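Local coordinates for oligopeptide-binding protein oppA (Lactococcus lactis, PDB 3DRF) that binds oligopeptides in a large cavity that closes like a venus fly-trap, as part of the ABC transporter complex that takes them up, at residues 302-307 against 534-539; 306-311 against 464-469; 339-344 against 426-431; 411-416 against 468-473. One frame throughout, in Å; residues are numbered along the deposited sequence.

Contact 1. Residues 302-307 against 534-539; sequences ISLMYY and AYVIPT
The side chain of M305 lies beside that of I537, both pointing the same way, and its terminal CE rests 3.7 Å from I537 CG1. The two belong to an antiparallel beta ladder between strands 292-307 and 536-549, part of a mixed sheet in this venus fly-trap receptor. M305 starts with CG anti to the backbone N, and the bend at chi3 (64°) swings the methyl toward the isoleucine. Y307 crosses the same isoleucine at a slant, its OH 3.6 Å from I537 CG1. One edge of the tyrosine ring receives the carbonyl of A534, whose O lies near the ring plane, 3.2 Å from Y307 CD2; the hydroxyl also makes a weak hydrogen bond with R333 O of helix 330-339.

On the opposite face V536 is shared by two neighbours. Its CB meets L304 CD1 at 3.8 Å, while its CG1 lies 3.6 Å from CD1 of Y306, whose side chain lies beside the valine and points the same way.

M305 and I537 form a hydrogen-bonded pair, M305 N giving to I537 O at 2.8 Å and I537 N returning the bond to M305 O. Beyond P538, T539 N donates to S303 O. S303 OG is bonded by N540 N, the next residue of the same strand, and T539 OG1 by R340 NH1 from beyond the two strands. At the other end the pairing slackens: Y307 N makes a weak bond to Y535 O at 3.5 Å, and a water donates to both Y307 O and Y535 O, 2.8 Å from each.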
# COMPACT_ATOMS: atom_id res chain seq x y z
N ILE A 302 -3.55 -5.78 4.75
CA ILE A 302 -4.69 -5.52 5.63
C ILE A 302 -5.76 -4.88 4.79
O ILE A 302 -5.51 -4.02 3.94
CB ILE A 302 -4.31 -4.58 6.84
CG1 ILE A 302 -5.45 -4.37 7.86
CG2 ILE A 302 -3.82 -3.17 6.41
CD1 ILE A 302 -5.83 -5.61 8.55
N SER A 303 -6.99 -5.31 5.03
CA SER A 303 -8.18 -4.55 4.63
C SER A 303 -8.89 -3.97 5.86
O SER A 303 -8.83 -4.52 6.89
CB SER A 303 -9.15 -5.34 3.74
OG SER A 303 -9.67 -6.46 4.48
N LEU A 304 -9.56 -2.85 5.64
CA LEU A 304 -10.14 -2.07 6.73
C LEU A 304 -11.22 -1.17 6.21
O LEU A 304 -11.24 -0.78 5.11
CB LEU A 304 -9.06 -1.27 7.51
CG LEU A 304 -8.49 -0.07 6.76
CD1 LEU A 304 -7.65 0.72 7.78
CD2 LEU A 304 -7.59 -0.49 5.53
N MET A 305 -12.16 -0.93 7.10
CA MET A 305 -13.22 -0.00 6.83
C MET A 305 -12.87 1.39 7.42
O MET A 305 -12.53 1.53 8.56
CB MET A 305 -14.50 -0.56 7.50
CG MET A 305 -15.77 0.31 7.26
SD MET A 305 -17.33 -0.56 7.68
CE MET A 305 -17.11 -0.81 9.48
N TYR A 306 -12.99 2.41 6.59
CA TYR A 306 -12.71 3.80 6.94
C TYR A 306 -13.97 4.60 7.16
O TYR A 306 -14.94 4.43 6.44
CB TYR A 306 -12.00 4.51 5.76
CG TYR A 306 -10.52 4.15 5.60
CD1 TYR A 306 -9.50 4.92 6.21
CD2 TYR A 306 -10.13 3.05 4.88
CE1 TYR A 306 -8.15 4.63 6.06
CE2 TYR A 306 -8.77 2.75 4.72
CZ TYR A 306 -7.81 3.54 5.31
OH TYR A 306 -6.49 3.18 5.15
N TYR A 307 -13.90 5.53 8.11
CA TYR A 307 -14.94 6.56 8.32
C TYR A 307 -14.37 7.94 7.92
O TYR A 307 -13.27 8.27 8.29
CB TYR A 307 -15.35 6.57 9.78
CG TYR A 307 -15.98 5.26 10.27
CD1 TYR A 307 -17.02 4.63 9.57
CD2 TYR A 307 -15.51 4.66 11.43
CE1 TYR A 307 -17.60 3.46 10.04
CE2 TYR A 307 -16.08 3.49 11.94
CZ TYR A 307 -17.13 2.91 11.22
OH TYR A 307 -17.72 1.79 11.69
N ALA A 534 -11.89 3.62 16.99
CA ALA A 534 -12.72 3.13 15.91
C ALA A 534 -12.87 4.18 14.79
O ALA A 534 -13.87 4.29 14.16
CB ALA A 534 -14.12 2.70 16.46
N TYR A 535 -11.78 4.89 14.53
CA TYR A 535 -11.72 5.73 13.34
C TYR A 535 -11.62 4.88 12.07
O TYR A 535 -12.06 5.31 11.06
CB TYR A 535 -10.50 6.66 13.42
CG TYR A 535 -10.49 7.63 14.62
CD1 TYR A 535 -11.63 8.29 15.07
CD2 TYR A 535 -9.30 7.90 15.30
CE1 TYR A 535 -11.57 9.19 16.13
CE2 TYR A 535 -9.26 8.80 16.36
CZ TYR A 535 -10.38 9.44 16.74
OH TYR A 535 -10.39 10.37 17.77
N VAL A 536 -11.05 3.68 12.23
CA VAL A 536 -11.07 2.65 11.18
C VAL A 536 -11.37 1.33 11.90
O VAL A 536 -11.14 1.21 13.07
CB VAL A 536 -9.72 2.58 10.42
CG1 VAL A 536 -9.42 3.93 9.70
CG2 VAL A 536 -8.57 2.19 11.38
N ILE A 537 -11.90 0.40 11.15
CA ILE A 537 -12.23 -0.94 11.67
C ILE A 537 -11.46 -1.98 10.81
O ILE A 537 -11.61 -2.07 9.65
CB ILE A 537 -13.76 -1.23 11.55
CG1 ILE A 537 -14.66 -0.13 12.19
CG2 ILE A 537 -14.09 -2.63 12.13
CD1 ILE A 537 -14.48 0.02 13.73
N PRO A 538 -10.63 -2.80 11.47
CA PRO A 538 -9.88 -3.83 10.71
C PRO A 538 -10.88 -4.81 10.09
O PRO A 538 -11.82 -5.18 10.73
CB PRO A 538 -9.04 -4.54 11.77
CG PRO A 538 -8.98 -3.55 12.94
CD PRO A 538 -10.30 -2.85 12.92
N THR A 539 -10.63 -5.26 8.90
CA THR A 539 -11.54 -6.22 8.21
C THR A 539 -10.90 -7.63 8.12
O THR A 539 -11.24 -8.49 8.84
CB THR A 539 -12.00 -5.64 6.84
OG1 THR A 539 -12.57 -4.35 7.11
CG2 THR A 539 -13.08 -6.56 6.23
O HOH W 1 -10.92 7.38 9.60

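Contact 2. Residues 306-311 against 464-469; sequences YYNLGH and NDWDIT
N308 lies with its amide stacked on the indole of W466, the two planes only 8° apart, and this polar-on-aromatic overlap is the main side-chain interaction. N308 CB sits over the six-membered ring of W466, 3.4 Å from its centroid in a CH-pi contact, and ND2 passes over the five-membered part of the indole. With CG anti to the backbone N (chi1 -169°), the amide carbon of N308 comes down 3.6 Å from W466 CZ2.

Of the hydrogen bonds, one belongs to that same amide: N308 ND2 donates in its own plane to W466 O at 3.0 Å, and it also bonds A463 O. The others are backbone pairs that continue the antiparallel pairing of the two strands. Y306 and T469 exchange N-H and O in both directions, and N308 N reaches D467 O at 3.0 Å, carrying the pairing past the end of strand 292-307. The carboxylate of D467 is engaged beyond the two segments, by a salt bridge to R323 and a bond from V412 N.

Apolar contacts are lighter. Y307 CD1 runs beside I468 CG1 at 4.1 Å, and Y306 CB faces T469 CG2 at 3.9 Å.

The chemistry implies a fixed amide: with ND2 bonded to two main-chain carbonyls and the amide plane stacked on the indole, the N308 side chain is probably held against both rotation and an end-for-end flip, which ties the outgoing loop to the approach to strand 468-474.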
# COMPACT_ATOMS: atom_id res chain seq x y z
N TYR A 306 -12.99 2.41 6.59
CA TYR A 306 -12.71 3.80 6.94
C TYR A 306 -13.97 4.60 7.16
O TYR A 306 -14.94 4.43 6.44
CB TYR A 306 -12.00 4.51 5.76
CG TYR A 306 -10.52 4.15 5.60
CD1 TYR A 306 -9.50 4.92 6.21
CD2 TYR A 306 -10.13 3.05 4.88
CE1 TYR A 306 -8.15 4.63 6.06
CE2 TYR A 306 -8.77 2.75 4.72
CZ TYR A 306 -7.81 3.54 5.31
OH TYR A 306 -6.49 3.18 5.15
N TYR A 307 -13.90 5.53 8.11
CA TYR A 307 -14.94 6.56 8.32
C TYR A 307 -14.37 7.94 7.92
O TYR A 307 -13.27 8.27 8.29
CB TYR A 307 -15.35 6.57 9.78
CG TYR A 307 -15.98 5.26 10.27
CD1 TYR A 307 -17.02 4.63 9.57
CD2 TYR A 307 -15.51 4.66 11.43
CE1 TYR A 307 -17.60 3.46 10.04
CE2 TYR A 307 -16.08 3.49 11.94
CZ TYR A 307 -17.13 2.91 11.22
OH TYR A 307 -17.72 1.79 11.69
N ASN A 308 -15.19 8.74 7.26
CA ASN A 308 -14.75 10.05 6.80
C ASN A 308 -15.03 11.07 7.91
O ASN A 308 -16.16 11.40 8.20
CB ASN A 308 -15.51 10.40 5.51
CG ASN A 308 -14.94 11.63 4.82
OD1 ASN A 308 -13.91 12.11 5.14
ND2 ASN A 308 -15.66 12.11 3.83
N LEU A 309 -13.95 11.58 8.51
CA LEU A 309 -14.04 12.41 9.71
C LEU A 309 -13.40 13.78 9.58
O LEU A 309 -13.34 14.49 10.51
CB LEU A 309 -13.35 11.66 10.88
CG LEU A 309 -13.98 10.29 11.19
CD1 LEU A 309 -13.10 9.60 12.28
CD2 LEU A 309 -15.44 10.35 11.69
N GLY A 310 -12.91 14.12 8.41
CA GLY A 310 -12.26 15.41 8.25
C GLY A 310 -11.84 15.71 6.82
O GLY A 310 -12.40 15.25 5.90
N HIS A 311 -10.83 16.57 6.71
CA HIS A 311 -10.23 16.97 5.43
C HIS A 311 -8.69 17.04 5.57
O HIS A 311 -8.17 17.03 6.66
CB HIS A 311 -10.86 18.30 4.94
CG HIS A 311 -10.31 19.52 5.60
ND1 HIS A 311 -10.82 20.02 6.79
CD2 HIS A 311 -9.38 20.39 5.19
CE1 HIS A 311 -10.15 21.12 7.09
NE2 HIS A 311 -9.29 21.37 6.13
N ASN A 464 -16.36 15.33 0.72
CA ASN A 464 -17.24 15.40 1.83
C ASN A 464 -18.50 14.58 1.60
O ASN A 464 -19.37 14.66 2.35
CB ASN A 464 -17.64 16.88 2.05
CG ASN A 464 -17.93 17.20 3.45
OD1 ASN A 464 -17.30 16.69 4.35
ND2 ASN A 464 -18.93 18.03 3.66
N ASP A 465 -18.54 13.78 0.55
CA ASP A 465 -19.75 13.10 0.04
C ASP A 465 -19.78 11.57 0.17
O ASP A 465 -20.46 10.89 -0.51
CB ASP A 465 -19.97 13.51 -1.42
CG ASP A 465 -18.87 13.01 -2.37
OD1 ASP A 465 -17.88 12.40 -1.91
OD2 ASP A 465 -19.00 13.22 -3.58
N TRP A 466 -18.92 11.10 1.05
CA TRP A 466 -18.94 9.71 1.49
C TRP A 466 -18.75 9.68 3.02
O TRP A 466 -18.18 10.55 3.60
CB TRP A 466 -17.88 8.86 0.76
CG TRP A 466 -16.45 9.29 1.12
CD1 TRP A 466 -15.74 10.29 0.56
CD2 TRP A 466 -15.59 8.67 2.10
NE1 TRP A 466 -14.46 10.36 1.13
CE2 TRP A 466 -14.37 9.38 2.08
CE3 TRP A 466 -15.74 7.62 3.00
CZ2 TRP A 466 -13.31 9.08 2.94
CZ3 TRP A 466 -14.71 7.33 3.85
CH2 TRP A 466 -13.49 8.04 3.80
N ASP A 467 -19.28 8.61 3.61
CA ASP A 467 -19.16 8.36 5.03
C ASP A 467 -18.35 7.12 5.41
O ASP A 467 -17.59 7.17 6.35
CB ASP A 467 -20.57 8.26 5.67
CG ASP A 467 -21.38 9.53 5.46
OD1 ASP A 467 -20.92 10.53 5.97
OD2 ASP A 467 -22.42 9.46 4.82
N ILE A 468 -18.59 6.03 4.70
CA ILE A 468 -17.92 4.73 4.96
C ILE A 468 -17.32 4.31 3.63
O ILE A 468 -17.92 4.45 2.61
CB ILE A 468 -18.96 3.66 5.37
CG1 ILE A 468 -19.78 4.08 6.63
CG2 ILE A 468 -18.29 2.26 5.64
CD1 ILE A 468 -21.05 3.16 6.84
N THR A 469 -16.11 3.76 3.67
CA THR A 469 -15.51 3.11 2.50
C THR A 469 -14.65 1.95 3.03
O THR A 469 -14.41 1.82 4.16
CB THR A 469 -14.75 4.11 1.57
OG1 THR A 469 -14.53 3.46 0.31
CG2 THR A 469 -13.39 4.46 2.16
O HOH W 2 -14.30 16.42 4.16

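Contact 3. Residues 339-344 against 426-431; sequences ARNVAE and AQNYIQ
R340 lays its side chain over the ring of Y429, where the loop before helix 342-349 packs on helix 422-435. Its CB begins 3.8 Å from Y429 CE1, and CG comes equally near CD1. R340 CD then sits over the ring centre, 3.9 Å from the centroid of the Y429 ring, in a CH-pi contact. A bend at chi3 (-60°) carries NE away to meet M305 CE, and R340 CZ, 5.4 Å from the Y429 centroid, can offer at most a weak cation-pi attraction. The tip reaches on to T539.

Beside this stack the amides of N341 and N428 meet tip to tip, nearly coplanar, and form a reciprocal pair. N428 ND2 donates to N341 OD1 at 2.9 Å and N341 ND2 to N428 OD1 at 3.0 Å, each bond in the carbonyl plane on a lone pair. N341 holds the N-cap position of helix 342-349, yet its side chain makes no capping bond; ND2 also donates to E344 OE1. An alanine at N341 would probably leave the N428 amide without its mate and free to turn, with E344 losing a donor as well. At the far end of the ring, the Y429 hydroxyl OH touches V342 CG2 at 3.7 Å.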
# COMPACT_ATOMS: atom_id res chain seq x y z
N ALA A 339 -21.72 -4.54 13.92
CA ALA A 339 -22.90 -5.06 13.13
C ALA A 339 -22.46 -5.89 11.90
O ALA A 339 -23.20 -6.65 11.40
CB ALA A 339 -23.74 -3.89 12.67
N ARG A 340 -21.24 -5.68 11.39
CA ARG A 340 -20.82 -6.48 10.23
C ARG A 340 -20.63 -7.96 10.62
O ARG A 340 -20.34 -8.29 11.72
CB ARG A 340 -19.47 -5.97 9.59
CG ARG A 340 -19.61 -4.58 8.90
CD ARG A 340 -18.41 -4.33 7.95
NE ARG A 340 -17.14 -4.36 8.69
CZ ARG A 340 -15.97 -4.30 8.08
NH1 ARG A 340 -14.89 -4.35 8.79
NH2 ARG A 340 -15.91 -4.19 6.77
N ASN A 341 -20.84 -8.81 9.60
CA ASN A 341 -20.63 -10.23 9.70
C ASN A 341 -19.46 -10.71 8.83
O ASN A 341 -19.62 -11.50 7.95
CB ASN A 341 -21.94 -10.98 9.30
CG ASN A 341 -22.44 -10.62 7.93
OD1 ASN A 341 -22.16 -9.63 7.39
ND2 ASN A 341 -23.24 -11.51 7.37
N VAL A 342 -18.27 -10.23 9.17
CA VAL A 342 -17.10 -10.47 8.32
C VAL A 342 -16.76 -11.98 8.30
O VAL A 342 -16.41 -12.49 7.29
CB VAL A 342 -15.89 -9.63 8.82
CG1 VAL A 342 -14.68 -9.96 8.04
CG2 VAL A 342 -16.23 -8.15 8.71
N ALA A 343 -16.86 -12.66 9.43
CA ALA A 343 -16.58 -14.10 9.49
C ALA A 343 -17.56 -14.89 8.57
O ALA A 343 -17.13 -15.73 7.83
CB ALA A 343 -16.65 -14.60 10.96
N GLU A 344 -18.85 -14.57 8.63
CA GLU A 344 -19.80 -15.23 7.74
C GLU A 344 -19.45 -15.00 6.25
O GLU A 344 -19.49 -15.90 5.48
CB GLU A 344 -21.23 -14.73 8.00
CG GLU A 344 -21.87 -15.22 9.27
CD GLU A 344 -23.34 -14.91 9.34
OE1 GLU A 344 -23.89 -14.15 8.58
OE2 GLU A 344 -23.91 -15.54 10.23
N ALA A 426 -21.51 -6.24 -0.40
CA ALA A 426 -21.86 -4.88 0.03
C ALA A 426 -23.33 -4.77 0.48
O ALA A 426 -23.61 -4.19 1.45
CB ALA A 426 -21.55 -3.89 -1.11
N GLN A 427 -24.25 -5.37 -0.27
CA GLN A 427 -25.67 -5.38 0.12
C GLN A 427 -25.89 -6.15 1.43
O GLN A 427 -26.67 -5.75 2.24
CB GLN A 427 -26.51 -5.97 -1.02
CG GLN A 427 -26.66 -5.11 -2.21
CD GLN A 427 -27.24 -3.75 -1.94
OE1 GLN A 427 -27.98 -3.53 -1.02
NE2 GLN A 427 -26.96 -2.88 -2.84
N ASN A 428 -25.14 -7.22 1.60
CA ASN A 428 -25.13 -7.97 2.86
C ASN A 428 -24.77 -7.07 4.10
O ASN A 428 -25.45 -7.12 5.08
CB ASN A 428 -24.19 -9.18 2.79
CG ASN A 428 -23.74 -9.68 4.14
OD1 ASN A 428 -24.40 -10.46 4.77
ND2 ASN A 428 -22.61 -9.22 4.57
N TYR A 429 -23.75 -6.21 3.96
CA TYR A 429 -23.42 -5.25 5.04
C TYR A 429 -24.53 -4.20 5.23
O TYR A 429 -24.85 -3.89 6.33
CB TYR A 429 -22.03 -4.62 4.83
CG TYR A 429 -20.88 -5.64 4.98
CD1 TYR A 429 -20.85 -6.61 6.00
CD2 TYR A 429 -19.82 -5.62 4.05
CE1 TYR A 429 -19.77 -7.52 6.10
CE2 TYR A 429 -18.76 -6.51 4.16
CZ TYR A 429 -18.74 -7.44 5.18
OH TYR A 429 -17.73 -8.35 5.33
N ILE A 430 -25.08 -3.69 4.13
CA ILE A 430 -26.21 -2.78 4.21
C ILE A 430 -27.39 -3.42 5.01
O ILE A 430 -27.99 -2.76 5.81
CB ILE A 430 -26.64 -2.33 2.77
CG1 ILE A 430 -25.58 -1.37 2.22
CG2 ILE A 430 -28.01 -1.59 2.81
CD1 ILE A 430 -25.78 -0.95 0.71
N GLN A 431 -27.66 -4.68 4.73
CA GLN A 431 -28.65 -5.46 5.46
C GLN A 431 -28.30 -5.58 6.94
O GLN A 431 -29.14 -5.42 7.75
CB GLN A 431 -28.77 -6.85 4.81
CG GLN A 431 -29.64 -7.82 5.57
CD GLN A 431 -29.46 -9.28 5.14
OE1 GLN A 431 -28.65 -9.62 4.30
NE2 GLN A 431 -30.29 -10.13 5.72

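Contact 4. Residues 411-416 against 468-473; sequences LVYAAR and ITDGSW
Y413 donates its OH to D470 OD2 at 2.5 Å, a short bond on the syn lone pair, with ring and carboxylate planes nearly perpendicular. Two waters complete the group: one gives protons to Y413 OH and to D470 OD1, the other accepts from R416 N and donates to D470 OD2. A phenylalanine in place of Y413 would probably leave OD2 with a weaker hold and the first water without one of its two acceptors. The backbone N of D470 is buried without a partner.

Parallel pairing supplies the main-chain bonds. I468 N reaches V412 O at 3.1 Å, and I468 O accepts A414 N at 2.8 Å. A414, centre of an inverse gamma turn, has its O taken by T469 OG1 at 2.7 Å, a hydroxyl also bonded to W453 NE1. R416 lays one guanidinium face on D470 O, which stands 3.3 Å above the guanidinium plane, and makes a cation-pi contact with W453.

Strand 468-474 lies between strands 292-307 and 407-414. The latter leads through helix 422-435 to the parallel strand 439-442, a beta-alpha-beta unit, and Y413 packs against V440 and L442 of that strand and A426 and Y429 of that helix.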
# COMPACT_ATOMS: atom_id res chain seq x y z
N LEU A 411 -26.24 7.17 6.05
CA LEU A 411 -24.82 7.29 5.61
C LEU A 411 -24.64 6.75 4.20
O LEU A 411 -25.31 5.88 3.76
CB LEU A 411 -23.87 6.52 6.57
CG LEU A 411 -24.01 6.96 8.06
CD1 LEU A 411 -23.28 5.97 9.00
CD2 LEU A 411 -23.45 8.32 8.26
N VAL A 412 -23.63 7.30 3.55
CA VAL A 412 -23.23 6.88 2.22
C VAL A 412 -22.01 5.96 2.29
O VAL A 412 -21.01 6.33 2.83
CB VAL A 412 -22.90 8.12 1.33
CG1 VAL A 412 -22.29 7.66 0.00
CG2 VAL A 412 -24.15 9.02 1.11
N TYR A 413 -22.14 4.81 1.66
CA TYR A 413 -21.09 3.79 1.63
C TYR A 413 -20.48 3.73 0.24
O TYR A 413 -21.10 3.27 -0.70
CB TYR A 413 -21.72 2.45 1.93
CG TYR A 413 -20.84 1.17 1.96
CD1 TYR A 413 -19.44 1.20 2.13
CD2 TYR A 413 -21.44 -0.09 1.84
CE1 TYR A 413 -18.71 0.01 2.17
CE2 TYR A 413 -20.73 -1.23 1.89
CZ TYR A 413 -19.36 -1.17 2.05
OH TYR A 413 -18.60 -2.30 2.11
N ALA A 414 -19.26 4.23 0.13
CA ALA A 414 -18.49 4.17 -1.13
C ALA A 414 -17.82 2.77 -1.30
O ALA A 414 -16.63 2.62 -1.20
CB ALA A 414 -17.42 5.30 -1.19
N ALA A 415 -18.62 1.74 -1.49
CA ALA A 415 -18.14 0.40 -1.73
C ALA A 415 -17.53 0.34 -3.13
O ALA A 415 -17.92 1.03 -4.05
CB ALA A 415 -19.30 -0.61 -1.58
N ARG A 416 -16.51 -0.50 -3.23
CA ARG A 416 -15.71 -0.65 -4.44
C ARG A 416 -16.10 -1.86 -5.30
O ARG A 416 -16.58 -2.84 -4.82
CB ARG A 416 -14.23 -0.77 -4.05
CG ARG A 416 -13.72 0.39 -3.15
CD ARG A 416 -12.20 0.41 -3.06
NE ARG A 416 -11.71 -0.79 -2.45
CZ ARG A 416 -10.44 -1.01 -2.24
NH1 ARG A 416 -9.55 -0.16 -2.62
NH2 ARG A 416 -10.07 -2.14 -1.74
N ILE A 468 -18.59 6.03 4.70
CA ILE A 468 -17.92 4.73 4.96
C ILE A 468 -17.32 4.31 3.63
O ILE A 468 -17.92 4.45 2.61
CB ILE A 468 -18.96 3.66 5.37
CG1 ILE A 468 -19.78 4.08 6.63
CG2 ILE A 468 -18.29 2.26 5.64
CD1 ILE A 468 -21.05 3.16 6.84
N THR A 469 -16.11 3.76 3.67
CA THR A 469 -15.51 3.11 2.50
C THR A 469 -14.65 1.95 3.03
O THR A 469 -14.41 1.82 4.16
CB THR A 469 -14.75 4.11 1.57
OG1 THR A 469 -14.53 3.46 0.31
CG2 THR A 469 -13.39 4.46 2.16
N ASP A 470 -14.18 1.14 2.08
CA ASP A 470 -13.26 0.01 2.33
C ASP A 470 -11.97 0.28 1.62
O ASP A 470 -11.98 0.66 0.48
CB ASP A 470 -13.86 -1.28 1.76
CG ASP A 470 -15.21 -1.64 2.38
OD1 ASP A 470 -15.27 -1.62 3.62
OD2 ASP A 470 -16.12 -1.92 1.66
N GLY A 471 -10.86 0.13 2.34
CA GLY A 471 -9.54 0.21 1.73
C GLY A 471 -8.83 -1.13 1.92
O GLY A 471 -9.18 -1.96 2.71
N SER A 472 -7.82 -1.34 1.11
CA SER A 472 -6.94 -2.52 1.23
C SER A 472 -5.52 -2.04 0.95
O SER A 472 -5.33 -1.16 0.11
CB SER A 472 -7.33 -3.62 0.24
OG SER A 472 -8.61 -4.16 0.52
N TRP A 473 -4.55 -2.62 1.65
CA TRP A 473 -3.16 -2.24 1.49
C TRP A 473 -2.28 -3.45 1.31
O TRP A 473 -2.37 -4.42 2.06
CB TRP A 473 -2.65 -1.49 2.72
CG TRP A 473 -3.33 -0.18 2.96
CD1 TRP A 473 -4.39 0.06 3.80
CD2 TRP A 473 -3.01 1.06 2.35
NE1 TRP A 473 -4.74 1.39 3.74
CE2 TRP A 473 -3.90 2.03 2.87
CE3 TRP A 473 -2.04 1.47 1.43
CZ2 TRP A 473 -3.85 3.37 2.48
CZ3 TRP A 473 -2.00 2.80 1.04
CH2 TRP A 473 -2.91 3.73 1.56
O HOH W 3 -17.31 -3.18 4.54
O HOH W 4 -15.69 -2.18 -1.06

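In the fold
Contacts 1, 2 and 4 build one continuous sheet, with strand 292-307 flanked by 536-549 and 468-474, and 407-414 added beyond. Contact 2 shares Y306 and Y307 with contact 1, their centres about 12 Å apart, and I468 and T469 with contact 4, at about 9 Å. The hydroxyl of Y306 also bonds W473 NE1. Contact 3, with its centre about 14 Å from that of contact 1, also packs on it through V342 CG1, which lies 3.8 Å from T539 O. Contact 4 meets the bound peptide: W473 extends the sheet by an antiparallel ladder with it, S472 OG bonds its backbone, and R416 NH1 does so weakly.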